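Local coordinates for intracellular growth locus, subunit C (PDB 2QWU), which probably supports growth of Francisella tularensis inside host cells as a pathogenicity-island protein, perhaps as an Hcp-like component of its type VI secretion system, at residues 15-20 with 77-82; 32-37 with 138-143; 85-90 with 183-188; 93-98 with 174-179; 132-137 with 196-201. The protein carries 2 engineered substitutions. All blocks are in the same frame, centred on the assembly; numbering follows the deposited sequence. Where two conformers were deposited one is given.

Contacts 1, 3 and 4 are strand pairings within one large antiparallel sheet. Contact 1 joins strand 18-21 to strand 71-79, whose neighbour, strand 86-96, carries both contacts 3 and 4. Those two lie at different places along its pairing with strand 173-184, their centres about 22 Å apart, and along the chain contact 4 nests inside the loop closed by contact 3. Contact 2 packs loops beside this sheet and touches contact 1 through Val-20 and Ile-18. Contact 5 lies at the surface, about 12 Å from contact 2 and about 33 Å from contact 4, centre to centre. Contact 2 brings distant parts of the sequence together against the sheet, and contact 5 ties two peripheral turns.

Contact 1: residues 15-20 with 77-82; sequences GETIHV and SITPGS
Matching first torsions bring two hydroxyls together: in Thr-17 (chi1 -66°) and in Thr-79 (chi1 -60°) OG1 lies anti to the carbonyl carbon and beside the backbone N, and the two side chains slant across each other. Thr-17 OG1 and Thr-79 OG1 share a hydrogen bond of 2.8 Å, in which either may be the donor. The methyls close in around it, Thr-17 CG2 lying 3.4 Å from Thr-79 OG1 while also resting on the hydroxyl of Ser-77. Next to this pair the backbones lock together. Ile-18 N donates to Ile-78 O at 2.9 Å, and Ile-78 N returns a bond to Ile-18 O, also at 2.9 Å, both nearly straight. The CA-H groups of Thr-17 and Ser-77 add weaker contacts to the same two carbonyl oxygens. One residue further on, His-19 and Ser-77 form a non-hydrogen-bonded pair, with Ser-77 CB at the edge of the imidazole, 3.9 Å from His-19 CD2. At the other end Pro-80 turns its ring to the approaching chain: its CG lies 3.6 Å from Gly-15 O and its CD 3.6 Å from Glu-16 O. Gly-15, with positive phi, is the first residue past helix 9-14; Glu-16 and Thr-17 lead on to the strand. Ile-18 and Ile-78 share the buried face, where they touch Ile-7 and Ile-87 respectively, whereas His-19 and Ser-77 share the partly exposed one. Ser-77 and Thr-79 also bond through their backbones to strand 86-96. This is the pairing of neighbouring strands in an antiparallel beta sheet, with strand 71-79 central.

Contact 2: residues 32-37 with 138-143; sequences PNCRMF and GIMIDL. Engineered in segment 32-37: Met-36 (natural residue Leu).
Apolar packing between two loops, buried and without mutual hydrogen bonds, joins Cys-34 and Met-36 to Met-140 and Leu-143 beside the large antiparallel sheet. The touching parts run in nearly the same direction, 4° apart, with the backbones held at a distance by long side chains. Met-36, an engineered residue, and Met-140 are both selenomethionine. Each has its chain bent at chi3 (64° in Met-36, -61° in Met-140), which turns the terminal methyl aside from the extended part of the chain. Met-140 CE packs on Met-36 CG at 3.6 Å and on Cys-34 CB at 3.8 Å, the two long side chains crossing at a slant. Met-36 CE continues to Leu-143, whose side chain it crosses at about a right angle; the 3.2 Å between Met-36 CE and Leu-143 CD1 is tighter than usual and may be imprecise. Val-20 and Val-73 of neighbouring strands flank these groups, and Gln-129 bonds to both loops. On the other side of the 32-37 backbone, Arg-35 folds back on its own segment: its NE (3.0 Å) and NH2 (2.8 Å) both donate, side-on and in the guanidinium plane, to Asn-33 O.

Contact 3: residues 85-90 with 183-188; sequences PTISIT and LTTSQG
Ile-87 and Leu-183 form an antiparallel hydrogen-bonded pair of the large beta sheet, the last backbone-bonded pair here; the touching parts run 124° apart in direction. Leu-183 N donates to Ile-87 O at 3.0 Å, in the carbonyl plane, while Ile-87 N reaches Leu-183 O at 2.9 Å from above its plane, a more bent bond. The next link comes from a side chain: Thr-184 OG1, anti to the backbone N (chi1 -177°), donates to Pro-85 O at 2.7 Å. This hydroxyl carries the pairing past the last backbone bridge and also lies against the proline ring, 3.5 Å from Pro-85 CD. On the buried face, CB of Ile-87 and CB of Leu-183 sit side by side, and Leu-183 CD1 reaches Ile-89 CG2 at 3.9 Å. Leu-148 of strand 147-150 touches both Ile-87 and Leu-183. Farther along, the methyl of Thr-185 bridges Pro-85, just before strand 86-96, and Ile-87 within it, with its CG2 3.8 Å from Pro-85 CG and 3.9 Å from Ile-87 CD1. The hydroxyl of the same residue faces other partners: it bonds to Glu-147 O and closes an ST turn, in which Thr-185 OG1 accepts from Gln-187 N at 3.2 Å.

Contact 4: residues 93-98 with 174-179; sequences VLIKSN and RYHIIS
Strands 86-96 and 173-184 pair here as antiparallel neighbours in the large beta sheet, from Val-93 opposite His-176 to Ile-95 opposite Arg-174, just before helix 97-114 begins. The N-to-C directions of the short strand segments are 116° apart, well short of antiparallel, so the pairing is strongly twisted. Four backbone bonds hold it; the shortest, His-176 N to Val-93 O at 2.7 Å, runs nearly along the C=O axis. Between the two bonded pairs, Leu-94 folds CD1 onto the backbone of Arg-174, 3.4 Å from Arg-174 C. Its partner Tyr-175, on the same face, sends OH to Pro-24 O and Ser-72. On the other face Ile-95 covers the imidazole of His-176. With chi1 at 56°, Ile-95 CG1 sits between the backbone N and the carbonyl carbon and lies over one ring face, displaced toward the rim, in a CH-pi contact 3.7 Å from the ring centroid. Val-93 CG2 meets Ile-178 CD1 at 3.7 Å, and Ile-160 packs against both His-176 and Ile-178. At the helix start a water links Ser-97 OG to Arg-174 NH1, while Arg-174 NE forms a salt bridge with Glu-164. Arg-174 O takes two donors from opposite faces of its plane, Ile-95 N at 3.2 Å and His-176 ND1 at 2.9 Å; the latter bond lies in the ring plane and helps to fix the imidazole's rotation.

Contact 5: residues 132-137 with 196-201; sequences KTDEAW and ASTDKG
Hydrogen bonds from Ser-197 to Asp-134 carry this surface contact. Ser-197 N meets Asp-134 OD1 at 2.9 Å from above the carboxylate plane, and Ser-197 OG donates to the syn lone pair of Asp-134 OD2 over a short 2.5 Å. Both side chains take the same first torsion (chi1 62° in Asp-134, 69° in Ser-197), placing CG of one and OG of the other between backbone N and carbonyl carbon. A water adds a further bond, donating to Asp-134 OD2 at 2.8 Å and bridging to Thr-198 OG1. With three donors around it, the carboxylate is probably stabilised as the anion.

Van der Waals contacts lie beside this grip. Lys-132 CB rests 3.5 Å from Ser-197 N, Ala-196 CB lies 3.6 Å from Thr-133 OG1, and the methyl of Ala-136 borders the serine. The lysine's amino end leads away, to Cys-194 O, Ile-139 O and a salt bridge with Glu-130.

Backbone and local bonds shape each partner. Glu-135 N bonds to Lys-132 O, and Lys-132 N to Ala-136 O at 2.9 Å. In the other segment Asp-199 N bonds to Ala-196 O, and Asp-199 OD2 takes Ala-196 N at 2.8 Å. Residues 196-199 thus form a type I turn leading into strand 200-204, clasped by the tip of a beta hairpin between strands 130-131 and 137-138, whose type I turn with Glu-135 in left-handed conformation is the classic G1-bulge loop.

Contact 1: residues 15-20 with 77-82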
# COMPACT_ATOMS: atom_id res chain seq x y z
N GLY A 15 14.45 5.32 14.23
CA GLY A 15 14.46 4.04 13.55
C GLY A 15 13.43 3.05 14.09
O GLY A 15 13.55 1.84 13.94
N GLU A 16 12.38 3.61 14.70
CA GLU A 16 11.30 2.87 15.27
C GLU A 16 10.42 2.35 14.12
O GLU A 16 10.51 2.84 13.00
CB GLU A 16 10.49 3.85 16.13
CG GLU A 16 9.38 3.26 17.00
CD GLU A 16 8.59 4.33 17.80
OE1 GLU A 16 9.12 5.43 18.05
OE2 GLU A 16 7.42 4.06 18.17
N THR A 17 9.55 1.40 14.42
CA THR A 17 8.59 0.92 13.42
C THR A 17 7.70 2.07 12.90
O THR A 17 7.25 2.94 13.67
CB THR A 17 7.70 -0.16 14.05
OG1 THR A 17 8.52 -1.28 14.34
CG2 THR A 17 6.60 -0.62 13.06
N ILE A 18 7.47 2.09 11.57
CA ILE A 18 6.64 3.11 10.94
C ILE A 18 5.37 2.36 10.62
O ILE A 18 5.40 1.20 10.13
CB ILE A 18 7.30 3.63 9.62
CG1 ILE A 18 8.59 4.40 9.97
CG2 ILE A 18 6.36 4.54 8.86
CD1 ILE A 18 9.27 4.95 8.75
N HIS A 19 4.25 3.00 10.92
CA HIS A 19 2.98 2.36 10.72
C HIS A 19 2.01 3.37 10.12
O HIS A 19 1.91 4.51 10.57
CB HIS A 19 2.42 1.87 12.08
CG HIS A 19 1.15 1.09 11.97
ND1 HIS A 19 -0.08 1.62 12.26
CD2 HIS A 19 0.94 -0.22 11.67
CE1 HIS A 19 -1.01 0.68 12.15
NE2 HIS A 19 -0.42 -0.45 11.80
N VAL A 20 1.31 2.95 9.08
CA VAL A 20 0.30 3.82 8.48
C VAL A 20 -0.98 3.02 8.38
O VAL A 20 -0.99 1.81 8.08
CB VAL A 20 0.68 4.33 7.05
CG1 VAL A 20 -0.58 4.99 6.43
CG2 VAL A 20 1.83 5.37 7.12
N SER A 77 3.11 -1.61 7.64
CA SER A 77 4.00 -1.58 8.81
C SER A 77 5.40 -1.95 8.35
O SER A 77 5.62 -2.93 7.64
CB SER A 77 3.46 -2.53 9.89
OG SER A 77 4.37 -2.63 10.99
N ILE A 78 6.34 -1.09 8.66
CA ILE A 78 7.71 -1.33 8.30
C ILE A 78 8.60 -1.20 9.53
O ILE A 78 8.64 -0.14 10.18
CB ILE A 78 8.22 -0.32 7.26
CG1 ILE A 78 7.28 -0.30 6.06
CG2 ILE A 78 9.67 -0.67 6.90
CD1 ILE A 78 7.56 0.82 5.11
N THR A 79 9.27 -2.29 9.86
CA THR A 79 10.21 -2.25 10.99
C THR A 79 11.61 -2.30 10.40
O THR A 79 12.00 -3.31 9.81
CB THR A 79 9.97 -3.42 11.90
OG1 THR A 79 8.62 -3.32 12.37
CG2 THR A 79 10.95 -3.39 13.10
N PRO A 80 12.35 -1.18 10.52
CA PRO A 80 13.70 -1.07 9.99
C PRO A 80 14.57 -2.21 10.45
O PRO A 80 14.40 -2.74 11.56
CB PRO A 80 14.17 0.27 10.51
CG PRO A 80 12.89 1.11 10.50
CD PRO A 80 11.91 0.11 11.11
N GLY A 81 15.50 -2.61 9.60
CA GLY A 81 16.36 -3.70 10.00
C GLY A 81 17.79 -3.34 9.68
O GLY A 81 18.01 -2.47 8.82
N SER A 82 18.74 -3.98 10.37
CA SER A 82 20.17 -3.72 10.11
C SER A 82 20.49 -4.14 8.67
O SER A 82 21.24 -3.45 7.94
CB SER A 82 21.05 -4.49 11.13
OG SER A 82 20.69 -5.87 11.18

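Contact 2: residues 32-37 with 138-143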
# COMPACT_ATOMS: atom_id res chain seq x y z
N PRO A 32 -11.89 14.62 4.42
CA PRO A 32 -10.58 15.23 4.67
C PRO A 32 -9.52 14.30 5.24
O PRO A 32 -8.48 14.76 5.66
CB PRO A 32 -10.94 16.31 5.69
CG PRO A 32 -11.94 15.58 6.56
CD PRO A 32 -12.80 14.86 5.56
N ASN A 33 -9.81 13.01 5.31
CA ASN A 33 -8.89 12.07 5.98
C ASN A 33 -7.84 11.51 5.05
O ASN A 33 -7.93 11.67 3.81
CB ASN A 33 -9.70 10.93 6.64
CG ASN A 33 -10.90 11.45 7.42
OD1 ASN A 33 -10.74 12.31 8.28
ND2 ASN A 33 -12.09 10.96 7.10
N CYS A 34 -6.84 10.88 5.64
CA CYS A 34 -5.74 10.34 4.84
C CYS A 34 -6.16 9.16 3.95
O CYS A 34 -7.12 8.42 4.22
CB CYS A 34 -4.57 9.96 5.72
SG CYS A 34 -4.97 8.57 6.81
N ARG A 35 -5.49 9.07 2.81
CA ARG A 35 -5.77 7.96 1.90
C ARG A 35 -4.51 7.72 1.04
O ARG A 35 -3.76 8.65 0.70
CB ARG A 35 -7.01 8.22 1.01
CG ARG A 35 -6.79 9.16 -0.27
CD ARG A 35 -6.44 10.55 0.09
NE ARG A 35 -7.42 11.23 0.93
CZ ARG A 35 -8.59 11.77 0.55
NH1 ARG A 35 -9.03 11.74 -0.72
NH2 ARG A 35 -9.35 12.40 1.45
N MSE A 36 -4.28 6.45 0.73
CA MSE A 36 -3.13 6.04 -0.08
C MSE A 36 -3.58 5.07 -1.13
O MSE A 36 -4.41 4.22 -0.89
CB MSE A 36 -2.06 5.37 0.80
CG MSE A 36 -1.29 6.31 1.67
SE MSE A 36 0.04 5.31 2.64
CE MSE A 36 0.93 4.84 1.28
N PHE A 37 -3.10 5.25 -2.37
CA PHE A 37 -3.42 4.32 -3.39
C PHE A 37 -2.32 4.33 -4.45
O PHE A 37 -1.50 5.27 -4.51
CB PHE A 37 -4.82 4.61 -3.95
CG PHE A 37 -4.99 6.02 -4.54
CD1 PHE A 37 -4.60 6.29 -5.85
CD2 PHE A 37 -5.58 7.05 -3.78
CE1 PHE A 37 -4.79 7.60 -6.42
CE2 PHE A 37 -5.79 8.35 -4.33
CZ PHE A 37 -5.38 8.61 -5.68
N GLY A 138 0.23 16.48 1.84
CA GLY A 138 1.58 15.97 1.65
C GLY A 138 1.52 14.45 1.68
O GLY A 138 0.45 13.91 1.87
N ILE A 139 2.64 13.79 1.45
CA ILE A 139 2.63 12.33 1.54
C ILE A 139 2.77 11.90 2.99
O ILE A 139 3.05 12.74 3.86
CB ILE A 139 3.86 11.68 0.82
CG1 ILE A 139 5.19 12.08 1.51
CG2 ILE A 139 3.86 12.06 -0.70
CD1 ILE A 139 6.43 11.31 0.96
N MSE A 140 2.48 10.62 3.23
CA MSE A 140 2.82 10.01 4.53
C MSE A 140 4.09 9.22 4.16
O MSE A 140 5.14 9.44 4.71
CB MSE A 140 1.72 9.08 5.05
CG MSE A 140 0.55 9.95 5.65
SE MSE A 140 -0.91 8.95 6.28
CE MSE A 140 -1.44 8.12 4.73
N ILE A 141 3.99 8.32 3.17
CA ILE A 141 5.14 7.55 2.69
C ILE A 141 5.01 7.48 1.14
O ILE A 141 3.94 7.21 0.61
CB ILE A 141 5.09 6.09 3.12
CG1 ILE A 141 5.00 5.96 4.62
CG2 ILE A 141 6.33 5.39 2.56
CD1 ILE A 141 4.98 4.47 5.06
N ASP A 142 6.13 7.67 0.43
CA ASP A 142 6.12 7.52 -1.04
C ASP A 142 6.49 6.06 -1.36
O ASP A 142 7.66 5.65 -1.25
CB ASP A 142 7.15 8.50 -1.70
CG ASP A 142 7.05 8.52 -3.21
OD1 ASP A 142 6.40 7.60 -3.76
OD2 ASP A 142 7.62 9.45 -3.87
N LEU A 143 5.50 5.27 -1.73
CA LEU A 143 5.71 3.85 -2.00
C LEU A 143 6.01 3.58 -3.49
O LEU A 143 6.11 2.45 -3.89
CB LEU A 143 4.43 3.07 -1.63
CG LEU A 143 4.13 3.13 -0.12
CD1 LEU A 143 2.76 2.45 0.14
CD2 LEU A 143 5.26 2.46 0.68

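Contact 3: residues 85-90 with 183-188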
# COMPACT_ATOMS: atom_id res chain seq x y z
N PRO A 85 14.40 -4.96 6.21
CA PRO A 85 13.26 -4.64 7.09
C PRO A 85 12.25 -5.77 7.12
O PRO A 85 12.38 -6.72 6.35
CB PRO A 85 12.65 -3.42 6.44
CG PRO A 85 12.90 -3.69 4.97
CD PRO A 85 14.36 -4.14 4.98
N THR A 86 11.28 -5.70 8.02
CA THR A 86 10.20 -6.71 8.07
C THR A 86 8.99 -5.87 7.78
O THR A 86 8.83 -4.82 8.38
CB THR A 86 10.08 -7.43 9.42
OG1 THR A 86 11.23 -8.27 9.63
CG2 THR A 86 8.86 -8.30 9.43
N ILE A 87 8.16 -6.34 6.86
CA ILE A 87 7.05 -5.53 6.39
C ILE A 87 5.76 -6.30 6.27
O ILE A 87 5.75 -7.47 5.85
CB ILE A 87 7.44 -4.96 4.95
CG1 ILE A 87 8.63 -4.00 5.11
CG2 ILE A 87 6.28 -4.25 4.29
CD1 ILE A 87 9.16 -3.54 3.73
N SER A 88 4.66 -5.64 6.62
CA SER A 88 3.33 -6.22 6.39
C SER A 88 2.57 -5.13 5.65
O SER A 88 2.84 -3.95 5.81
CB SER A 88 2.63 -6.63 7.72
OG SER A 88 2.45 -5.52 8.56
N ILE A 89 1.64 -5.53 4.79
CA ILE A 89 0.86 -4.57 4.03
C ILE A 89 -0.54 -5.09 3.80
O ILE A 89 -0.76 -6.29 3.68
CB ILE A 89 1.59 -4.23 2.66
CG1 ILE A 89 0.91 -3.03 1.97
CG2 ILE A 89 1.54 -5.44 1.67
CD1 ILE A 89 1.75 -2.55 0.77
N THR A 90 -1.49 -4.18 3.74
CA THR A 90 -2.89 -4.52 3.47
C THR A 90 -3.35 -3.66 2.30
O THR A 90 -3.22 -2.44 2.34
CB THR A 90 -3.78 -4.23 4.70
OG1 THR A 90 -3.34 -5.08 5.78
CG2 THR A 90 -5.21 -4.63 4.40
N LEU A 183 7.09 -9.90 4.66
CA LEU A 183 7.72 -9.42 3.44
C LEU A 183 8.95 -8.61 3.81
O LEU A 183 9.12 -8.23 4.94
CB LEU A 183 6.74 -8.48 2.70
CG LEU A 183 5.47 -9.08 2.10
CD1 LEU A 183 4.52 -7.96 1.58
CD2 LEU A 183 5.89 -10.01 0.95
N THR A 184 9.82 -8.38 2.85
CA THR A 184 10.96 -7.49 3.09
C THR A 184 11.19 -6.83 1.73
O THR A 184 10.38 -6.98 0.83
CB THR A 184 12.19 -8.26 3.59
OG1 THR A 184 13.23 -7.31 3.86
CG2 THR A 184 12.67 -9.24 2.54
N THR A 185 12.25 -6.06 1.57
CA THR A 185 12.51 -5.42 0.26
C THR A 185 14.01 -5.13 0.24
O THR A 185 14.61 -5.03 1.29
CB THR A 185 11.75 -4.06 0.17
OG1 THR A 185 12.08 -3.37 -1.06
CG2 THR A 185 12.15 -3.13 1.33
N SER A 186 14.63 -4.99 -0.93
CA SER A 186 16.05 -4.61 -0.99
C SER A 186 16.23 -3.10 -1.02
O SER A 186 17.38 -2.59 -1.00
CB SER A 186 16.72 -5.15 -2.25
OG SER A 186 16.37 -6.48 -2.47
N GLN A 187 15.13 -2.36 -1.11
CA GLN A 187 15.20 -0.89 -1.14
C GLN A 187 15.62 -0.47 0.26
O GLN A 187 15.07 -0.97 1.26
CB GLN A 187 13.82 -0.30 -1.55
CG GLN A 187 13.80 1.18 -1.67
CD GLN A 187 12.56 1.69 -2.40
OE1 GLN A 187 12.11 1.09 -3.41
NE2 GLN A 187 11.98 2.80 -1.91
N GLY A 188 16.60 0.43 0.35
CA GLY A 188 17.11 0.81 1.67
C GLY A 188 16.44 1.96 2.41
O GLY A 188 16.66 2.14 3.62

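Contact 4: residues 93-98 with 174-179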
# COMPACT_ATOMS: atom_id res chain seq x y z
N VAL A 93 -8.39 -4.19 -3.37
CA VAL A 93 -8.48 -4.29 -4.82
C VAL A 93 -9.92 -4.57 -5.23
O VAL A 93 -10.72 -5.07 -4.44
CB VAL A 93 -7.54 -5.38 -5.39
CG1 VAL A 93 -6.08 -5.05 -5.00
CG2 VAL A 93 -7.93 -6.78 -4.81
N LEU A 94 -10.26 -4.21 -6.46
CA LEU A 94 -11.63 -4.49 -6.94
C LEU A 94 -11.50 -5.63 -7.98
O LEU A 94 -10.94 -5.44 -9.07
CB LEU A 94 -12.24 -3.23 -7.55
CG LEU A 94 -13.69 -3.34 -7.97
CD1 LEU A 94 -14.64 -3.62 -6.80
CD2 LEU A 94 -13.98 -1.94 -8.64
N ILE A 95 -11.95 -6.83 -7.61
CA ILE A 95 -11.79 -8.01 -8.50
C ILE A 95 -12.97 -8.95 -8.41
O ILE A 95 -13.76 -8.91 -7.45
CB ILE A 95 -10.53 -8.84 -8.09
CG1 ILE A 95 -10.63 -9.25 -6.60
CG2 ILE A 95 -9.25 -7.99 -8.31
CD1 ILE A 95 -9.47 -10.13 -6.10
N LYS A 96 -13.07 -9.83 -9.41
CA LYS A 96 -14.11 -10.86 -9.42
C LYS A 96 -13.62 -12.00 -8.52
O LYS A 96 -12.42 -12.17 -8.28
CB LYS A 96 -14.34 -11.36 -10.86
CG LYS A 96 -14.87 -10.25 -11.77
CD LYS A 96 -15.04 -10.69 -13.21
CE LYS A 96 -16.00 -11.83 -13.27
NZ LYS A 96 -16.60 -12.04 -14.63
N SER A 97 -14.56 -12.79 -8.03
CA SER A 97 -14.28 -13.91 -7.15
C SER A 97 -13.31 -14.90 -7.78
O SER A 97 -12.43 -15.44 -7.10
CB SER A 97 -15.61 -14.62 -6.83
OG SER A 97 -16.63 -13.65 -6.64
N ASN A 98 -13.44 -15.15 -9.07
CA ASN A 98 -12.55 -16.10 -9.71
C ASN A 98 -11.10 -15.58 -9.72
O ASN A 98 -10.16 -16.36 -9.63
CB ASN A 98 -13.06 -16.42 -11.11
CG ASN A 98 -11.99 -16.28 -12.16
OD1 ASN A 98 -11.66 -15.17 -12.60
ND2 ASN A 98 -11.45 -17.40 -12.59
N ARG A 174 -15.96 -7.27 -6.40
CA ARG A 174 -16.13 -6.78 -5.05
C ARG A 174 -14.81 -6.21 -4.53
O ARG A 174 -13.74 -6.56 -5.02
CB ARG A 174 -16.54 -7.91 -4.12
CG ARG A 174 -18.05 -8.27 -4.23
CD ARG A 174 -18.33 -9.55 -3.44
NE ARG A 174 -19.74 -9.88 -3.49
CZ ARG A 174 -20.35 -10.45 -4.53
NH1 ARG A 174 -19.67 -10.79 -5.62
NH2 ARG A 174 -21.68 -10.66 -4.48
N TYR A 175 -14.92 -5.34 -3.54
CA TYR A 175 -13.70 -4.77 -2.98
C TYR A 175 -13.18 -5.88 -2.08
O TYR A 175 -13.89 -6.33 -1.15
CB TYR A 175 -14.07 -3.53 -2.19
CG TYR A 175 -12.87 -2.76 -1.65
CD1 TYR A 175 -11.93 -2.21 -2.52
CD2 TYR A 175 -12.76 -2.50 -0.29
CE1 TYR A 175 -10.88 -1.38 -2.03
CE2 TYR A 175 -11.75 -1.68 0.21
CZ TYR A 175 -10.82 -1.13 -0.66
OH TYR A 175 -9.82 -0.28 -0.20
N HIS A 176 -11.94 -6.33 -2.34
CA HIS A 176 -11.32 -7.43 -1.56
C HIS A 176 -10.15 -6.86 -0.77
O HIS A 176 -9.43 -5.99 -1.25
CB HIS A 176 -10.76 -8.56 -2.45
CG HIS A 176 -11.80 -9.50 -3.04
ND1 HIS A 176 -12.75 -9.10 -3.96
CD2 HIS A 176 -11.96 -10.83 -2.87
CE1 HIS A 176 -13.46 -10.16 -4.34
NE2 HIS A 176 -13.00 -11.22 -3.70
N ILE A 177 -9.91 -7.40 0.42
CA ILE A 177 -8.81 -6.92 1.20
C ILE A 177 -7.70 -7.97 1.20
O ILE A 177 -7.94 -9.11 1.59
CB ILE A 177 -9.30 -6.59 2.62
CG1 ILE A 177 -10.35 -5.48 2.49
CG2 ILE A 177 -8.13 -6.26 3.51
CD1 ILE A 177 -10.74 -4.74 3.78
N ILE A 178 -6.51 -7.60 0.74
CA ILE A 178 -5.37 -8.52 0.66
C ILE A 178 -4.41 -8.15 1.77
O ILE A 178 -3.86 -7.04 1.79
CB ILE A 178 -4.62 -8.38 -0.73
CG1 ILE A 178 -5.60 -8.63 -1.86
CG2 ILE A 178 -3.42 -9.23 -0.77
CD1 ILE A 178 -4.91 -8.37 -3.26
N SER A 179 -4.24 -9.07 2.71
CA SER A 179 -3.35 -8.84 3.88
C SER A 179 -2.16 -9.72 3.72
O SER A 179 -2.30 -10.92 3.65
CB SER A 179 -4.04 -9.20 5.22
OG SER A 179 -5.25 -8.47 5.37
O HOH W 1 -16.72 -10.48 -6.43

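Contact 5: residues 132-137 with 196-201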
# COMPACT_ATOMS: atom_id res chain seq x y z
N LYS A 132 -1.87 18.11 6.10
CA LYS A 132 -0.91 18.50 7.12
C LYS A 132 -1.31 19.66 8.02
O LYS A 132 -2.27 20.37 7.75
CB LYS A 132 0.44 18.75 6.44
CG LYS A 132 0.90 17.62 5.52
CD LYS A 132 1.22 16.33 6.31
CE LYS A 132 1.79 15.26 5.38
NZ LYS A 132 2.45 14.18 6.18
N THR A 133 -0.53 19.83 9.10
CA THR A 133 -0.87 20.87 10.08
C THR A 133 -0.73 22.27 9.55
O THR A 133 -1.27 23.20 10.14
CB THR A 133 -0.06 20.70 11.40
OG1 THR A 133 1.35 20.70 11.14
CG2 THR A 133 -0.48 19.33 12.09
N ASP A 134 0.03 22.43 8.46
CA ASP A 134 0.18 23.74 7.87
C ASP A 134 -0.79 24.01 6.70
O ASP A 134 -0.56 24.88 5.85
CB ASP A 134 1.66 23.98 7.48
CG ASP A 134 2.18 22.99 6.42
OD1 ASP A 134 1.57 21.90 6.23
OD2 ASP A 134 3.23 23.30 5.81
N GLU A 135 -1.88 23.24 6.68
CA GLU A 135 -2.98 23.40 5.72
C GLU A 135 -2.63 23.20 4.26
O GLU A 135 -3.02 23.98 3.37
CB GLU A 135 -3.65 24.77 5.93
CG GLU A 135 -4.05 24.99 7.38
CD GLU A 135 -5.05 26.12 7.57
OE1 GLU A 135 -4.87 27.20 6.94
OE2 GLU A 135 -6.01 25.92 8.36
N ALA A 136 -1.92 22.12 4.01
CA ALA A 136 -1.53 21.74 2.66
C ALA A 136 -1.45 20.21 2.74
O ALA A 136 -1.18 19.66 3.81
CB ALA A 136 -0.16 22.30 2.33
N TRP A 137 -1.71 19.54 1.62
CA TRP A 137 -1.59 18.08 1.56
C TRP A 137 -0.14 17.66 1.35
O TRP A 137 0.65 18.38 0.71
CB TRP A 137 -2.41 17.56 0.39
CG TRP A 137 -3.87 17.64 0.59
CD1 TRP A 137 -4.69 18.67 0.23
CD2 TRP A 137 -4.69 16.64 1.20
NE1 TRP A 137 -5.99 18.38 0.61
CE2 TRP A 137 -6.01 17.14 1.20
CE3 TRP A 137 -4.43 15.36 1.76
CZ2 TRP A 137 -7.09 16.39 1.73
CZ3 TRP A 137 -5.50 14.62 2.29
CH2 TRP A 137 -6.83 15.15 2.26
N ALA A 196 3.86 18.55 9.39
CA ALA A 196 3.61 19.63 8.46
C ALA A 196 4.15 19.25 7.08
O ALA A 196 4.95 18.29 6.97
CB ALA A 196 4.27 20.88 9.02
N SER A 197 3.70 19.95 6.04
CA SER A 197 4.14 19.68 4.67
C SER A 197 5.62 19.95 4.46
O SER A 197 6.21 19.44 3.53
CB SER A 197 3.33 20.49 3.64
OG SER A 197 3.67 21.87 3.75
N THR A 198 6.22 20.74 5.35
CA THR A 198 7.65 21.05 5.26
C THR A 198 8.47 20.05 6.15
O THR A 198 9.67 20.24 6.38
CB THR A 198 7.88 22.49 5.79
OG1 THR A 198 7.36 22.57 7.13
CG2 THR A 198 7.13 23.52 4.92
N ASP A 199 7.83 18.98 6.64
CA ASP A 199 8.53 18.02 7.51
C ASP A 199 8.95 16.76 6.74
O ASP A 199 8.76 15.60 7.21
CB ASP A 199 7.64 17.59 8.69
CG ASP A 199 7.55 18.65 9.78
OD1 ASP A 199 8.56 19.35 10.01
OD2 ASP A 199 6.48 18.74 10.43
N LYS A 200 9.50 16.96 5.54
CA LYS A 200 9.93 15.83 4.72
C LYS A 200 11.17 15.12 5.26
O LYS A 200 12.04 15.71 5.93
CB LYS A 200 10.20 16.29 3.30
CG LYS A 200 8.98 16.93 2.67
CD LYS A 200 9.17 17.15 1.19
CE LYS A 200 7.97 17.90 0.62
NZ LYS A 200 7.92 17.85 -0.87
N GLY A 201 11.25 13.84 5.00
CA GLY A 201 12.42 13.15 5.46
C GLY A 201 12.59 11.88 4.69
O GLY A 201 11.86 11.60 3.74
O HOH W 2 5.21 24.33 7.58